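Local coordinates for protein glucosamine--fructose-6-phosphate aminotransferase [isomerizing] (Francisella tularensis subsp. tularensis, PDB 3TBF) that probably converts fructose 6-phosphate to glucosamine 6-phosphate, its two SIS domains forming the isomerising half of a glutamine-dependent amidotransferase, at residues I18-S26 and I203-D214. Residues are numbered along the deposited sequence; the frame is centred on the assembly and turned at random.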
loop_
_atom_site.group_PDB
_atom_site.type_symbol
_atom_site.label_atom_id
_atom_site.label_comp_id
_atom_site.label_asym_id
_atom_site.label_seq_id
_atom_site.Cartn_x
_atom_site.Cartn_y
_atom_site.Cartn_z
ATOM N N ILE A 18 -16.453 -15.829 14.184
ATOM C CA ILE A 18 -15.373 -15.304 14.972
ATOM C C ILE A 18 -15.068 -16.307 16.062
ATOM O O ILE A 18 -13.903 -16.556 16.351
ATOM C CB ILE A 18 -15.744 -13.984 15.585
ATOM C CG1 ILE A 18 -15.756 -12.910 14.513
ATOM C CG2 ILE A 18 -14.780 -13.623 16.621
ATOM C CD1 ILE A 18 -16.359 -11.615 14.961
ATOM N N TYR A 19 -16.112 -16.909 16.627
ATOM C CA TYR A 19 -15.932 -17.893 17.697
ATOM C C TYR A 19 -15.529 -19.266 17.233
ATOM O O TYR A 19 -15.184 -20.051 18.071
ATOM C CB TYR A 19 -17.159 -18.010 18.587
ATOM C CG TYR A 19 -17.153 -16.976 19.668
ATOM C CD1 TYR A 19 -17.582 -15.692 19.422
ATOM C CD2 TYR A 19 -16.733 -17.287 20.945
ATOM C CE1 TYR A 19 -17.597 -14.736 20.429
ATOM C CE2 TYR A 19 -16.757 -16.350 21.957
ATOM C CZ TYR A 19 -17.200 -15.066 21.689
ATOM O OH TYR A 19 -17.187 -14.094 22.673
ATOM N N GLU A 20 -15.537 -19.542 15.926
ATOM C CA GLU A 20 -15.013 -20.813 15.418
ATOM C C GLU A 20 -13.504 -20.765 15.216
ATOM O O GLU A 20 -12.880 -21.741 14.858
ATOM C CB GLU A 20 -15.613 -21.111 14.066
ATOM C CG GLU A 20 -17.000 -21.697 14.050
ATOM C CD GLU A 20 -17.421 -22.095 12.617
ATOM O OE1 GLU A 20 -17.854 -21.220 11.828
ATOM O OE2 GLU A 20 -17.295 -23.289 12.279
ATOM N N GLN A 21 -12.885 -19.614 15.414
ATOM C CA GLN A 21 -11.500 -19.467 14.995
ATOM C C GLN A 21 -10.535 -20.336 15.740
ATOM O O GLN A 21 -9.603 -20.831 15.186
ATOM C CB GLN A 21 -11.078 -17.988 15.025
ATOM C CG GLN A 21 -11.674 -17.242 13.863
ATOM C CD GLN A 21 -11.381 -15.809 13.873
ATOM O OE1 GLN A 21 -10.709 -15.263 12.953
ATOM N NE2 GLN A 21 -11.942 -15.135 14.854
ATOM N N PRO A 22 -10.749 -20.544 17.015
ATOM C CA PRO A 22 -9.845 -21.488 17.699
ATOM C C PRO A 22 -9.864 -22.898 17.118
ATOM O O PRO A 22 -8.824 -23.489 16.955
ATOM C CB PRO A 22 -10.373 -21.493 19.138
ATOM C CG PRO A 22 -10.928 -20.147 19.277
ATOM C CD PRO A 22 -11.658 -19.905 17.965
ATOM N N GLU A 23 -11.037 -23.409 16.807
ATOM C CA GLU A 23 -11.175 -24.699 16.108
ATOM C C GLU A 23 -10.542 -24.603 14.698
ATOM O O GLU A 23 -9.716 -25.421 14.294
ATOM C CB GLU A 23 -12.675 -25.074 16.041
ATOM C CG GLU A 23 -12.985 -26.450 15.478
ATOM C CD GLU A 23 -14.489 -26.650 15.102
ATOM O OE1 GLU A 23 -15.335 -25.837 15.598
ATOM O OE2 GLU A 23 -14.798 -27.601 14.304
ATOM N N ALA A 24 -10.895 -23.571 13.969
ATOM C CA ALA A 24 -10.421 -23.421 12.595
ATOM C C ALA A 24 -8.913 -23.313 12.509
ATOM O O ALA A 24 -8.262 -23.952 11.679
ATOM C CB ALA A 24 -11.057 -22.196 11.948
ATOM N N VAL A 25 -8.361 -22.484 13.367
ATOM C CA VAL A 25 -6.936 -22.358 13.450
ATOM C C VAL A 25 -6.275 -23.677 13.730
ATOM O O VAL A 25 -5.417 -24.125 12.951
ATOM C CB VAL A 25 -6.544 -21.321 14.479
ATOM C CG1 VAL A 25 -5.206 -21.626 15.048
ATOM C CG2 VAL A 25 -6.560 -19.964 13.797
ATOM N N SER A 26 -6.764 -24.369 14.747
ATOM C CA SER A 26 -6.198 -25.665 15.085
ATOM C C SER A 26 -6.420 -26.796 14.022
ATOM O O SER A 26 -5.516 -27.588 13.769
ATOM C CB SER A 26 -6.588 -26.038 16.501
ATOM O OG SER A 26 -7.249 -27.215 16.469
ATOM N N ILE A 203 -1.445 -20.993 19.470
ATOM C CA ILE A 203 -2.376 -19.976 19.050
ATOM C C ILE A 203 -3.811 -20.192 19.538
ATOM O O ILE A 203 -4.536 -19.239 19.832
ATOM C CB ILE A 203 -2.400 -19.769 17.477
ATOM C CG1 ILE A 203 -1.065 -19.180 17.001
ATOM C CG2 ILE A 203 -3.491 -18.785 17.121
ATOM C CD1 ILE A 203 -0.913 -18.963 15.473
ATOM N N ARG A 204 -4.249 -21.432 19.572
ATOM C CA ARG A 204 -5.621 -21.731 19.968
ATOM C C ARG A 204 -5.990 -21.147 21.335
ATOM O O ARG A 204 -6.986 -20.450 21.473
ATOM C CB ARG A 204 -5.831 -23.229 19.984
ATOM C CG ARG A 204 -7.192 -23.584 20.468
ATOM C CD ARG A 204 -7.597 -25.016 20.162
ATOM N NE ARG A 204 -9.037 -25.181 20.418
ATOM C CZ ARG A 204 -9.815 -26.110 19.871
ATOM N NH1 ARG A 204 -9.319 -26.986 19.012
ATOM N NH2 ARG A 204 -11.092 -26.161 20.200
ATOM N N ALA A 205 -5.168 -21.409 22.337
ATOM C CA ALA A 205 -5.407 -20.857 23.669
ATOM C C ALA A 205 -5.382 -19.330 23.653
ATOM O O ALA A 205 -6.155 -18.664 24.326
ATOM C CB ALA A 205 -4.376 -21.403 24.673
ATOM N N LEU A 206 -4.479 -18.765 22.882
ATOM C CA LEU A 206 -4.327 -17.310 22.899
ATOM C C LEU A 206 -5.548 -16.660 22.192
ATOM O O LEU A 206 -6.038 -15.598 22.594
ATOM C CB LEU A 206 -3.024 -16.969 22.252
ATOM C CG LEU A 206 -1.796 -17.555 22.965
ATOM C CD1 LEU A 206 -0.557 -17.148 22.178
ATOM C CD2 LEU A 206 -1.677 -17.111 24.432
ATOM N N VAL A 207 -6.076 -17.341 21.184
ATOM C CA VAL A 207 -7.215 -16.821 20.473
ATOM C C VAL A 207 -8.420 -16.861 21.384
ATOM O O VAL A 207 -9.214 -15.930 21.455
ATOM C CB VAL A 207 -7.439 -17.586 19.162
ATOM C CG1 VAL A 207 -8.841 -17.323 18.574
ATOM C CG2 VAL A 207 -6.320 -17.222 18.125
HETATM N N MSE A 208 -8.535 -17.947 22.121
HETATM C CA MSE A 208 -9.621 -18.071 23.073
HETATM C C MSE A 208 -9.586 -16.964 24.129
HETATM O O MSE A 208 -10.624 -16.364 24.425
HETATM C CB MSE A 208 -9.579 -19.448 23.694
HETATM C CG MSE A 208 -10.696 -19.695 24.648
HETATM SE SE MSE A 208 -12.413 -19.878 23.705
HETATM C CE MSE A 208 -12.299 -21.603 22.682
ATOM N N GLY A 209 -8.398 -16.668 24.661
ATOM C CA GLY A 209 -8.189 -15.514 25.558
ATOM C C GLY A 209 -8.639 -14.209 24.941
ATOM O O GLY A 209 -9.205 -13.321 25.614
ATOM N N ALA A 210 -8.355 -14.074 23.648
ATOM C CA ALA A 210 -8.654 -12.846 22.920
ATOM C C ALA A 210 -10.173 -12.683 22.898
ATOM O O ALA A 210 -10.669 -11.600 23.111
ATOM C CB ALA A 210 -8.092 -12.917 21.498
ATOM N N LEU A 211 -10.883 -13.783 22.662
ATOM C CA LEU A 211 -12.342 -13.808 22.625
ATOM C C LEU A 211 -12.988 -13.411 23.986
ATOM O O LEU A 211 -14.142 -12.974 24.061
ATOM C CB LEU A 211 -12.810 -15.216 22.231
ATOM C CG LEU A 211 -12.537 -15.636 20.782
ATOM C CD1 LEU A 211 -12.739 -17.166 20.561
ATOM C CD2 LEU A 211 -13.401 -14.854 19.853
ATOM N N LYS A 212 -12.231 -13.523 25.043
ATOM C CA LYS A 212 -12.723 -13.021 26.311
ATOM C C LYS A 212 -12.963 -11.547 26.346
ATOM O O LYS A 212 -13.699 -11.095 27.215
ATOM C CB LYS A 212 -11.749 -13.320 27.447
ATOM C CG LYS A 212 -12.207 -14.392 28.358
ATOM C CD LYS A 212 -12.313 -15.751 27.661
ATOM C CE LYS A 212 -11.923 -16.898 28.640
ATOM N NZ LYS A 212 -13.101 -17.532 29.216
ATOM N N LEU A 213 -12.346 -10.788 25.432
ATOM C CA LEU A 213 -12.502 -9.342 25.450
ATOM C C LEU A 213 -13.828 -8.890 24.863
ATOM O O LEU A 213 -14.121 -7.685 24.807
ATOM C CB LEU A 213 -11.355 -8.679 24.708
ATOM C CG LEU A 213 -9.946 -9.002 25.173
ATOM C CD1 LEU A 213 -9.003 -8.179 24.305
ATOM C CD2 LEU A 213 -9.739 -8.670 26.679
ATOM N N ASP A 214 -14.620 -9.851 24.417
ATOM C CA ASP A 214 -15.902 -9.581 23.744
ATOM C C ASP A 214 -16.760 -8.554 24.487
ATOM O O ASP A 214 -17.098 -7.486 23.948
ATOM C CB ASP A 214 -16.620 -10.910 23.536
ATOM C CG ASP A 214 -17.890 -10.814 22.733
ATOM O OD1 ASP A 214 -18.382 -9.746 22.444
ATOM O OD2 ASP A 214 -18.467 -11.878 22.415
#
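The phenol of Tyr19 donates a hydrogen bond to the carboxylate of Asp214, OH to OD2 at 2.6 Å, and so ties the N-terminal helical region to the far end of segment 203-214. Asp214 OD2 receives it on the anti lone pair, near the plane of the ring, while the carboxylate itself is turned 47° from that ring; OD1 is bound by His350, so both carboxylate oxygens have partners. Leu211 covers one face of the same ring: its CD2 stands 4.0 Å from the ring centroid of Tyr19, almost exactly on the normal, a CH-pi contact. That methyl also meets Ile18 CG2, whereas Leu211 CD1 turns to Pro22 CG at 3.7 Å.

Pro22 acts as a single knob, its pyrrolidine entering the hole formed by Arg204, Val207, Met208 and Leu211. With its CG1 anti to the backbone N (chi1 165°), Val207 brings that methyl to 3.6 Å from Pro22 CG; Met208, present as selenomethionine, folds back through two bends to bring CE against the proline. Farther along, the extended Arg204 lays one guanidinium face over the backbone at Pro22 and Glu23, and NH1 makes a weak hydrogen bond to Ser26 OG (3.3 Å).

Nearly antiparallel at 163°, helices 21-26 and 203-211 approach to 8.8 Å between axes. Helix 335-355 packs against both through Ile342, which touches Gln21 and Leu211, and helix 165-184 does likewise through Val172, which touches Val25 and Ile203; the pair thus lies against the helices that follow the last strands of the two parallel sheets, one in each SIS domain.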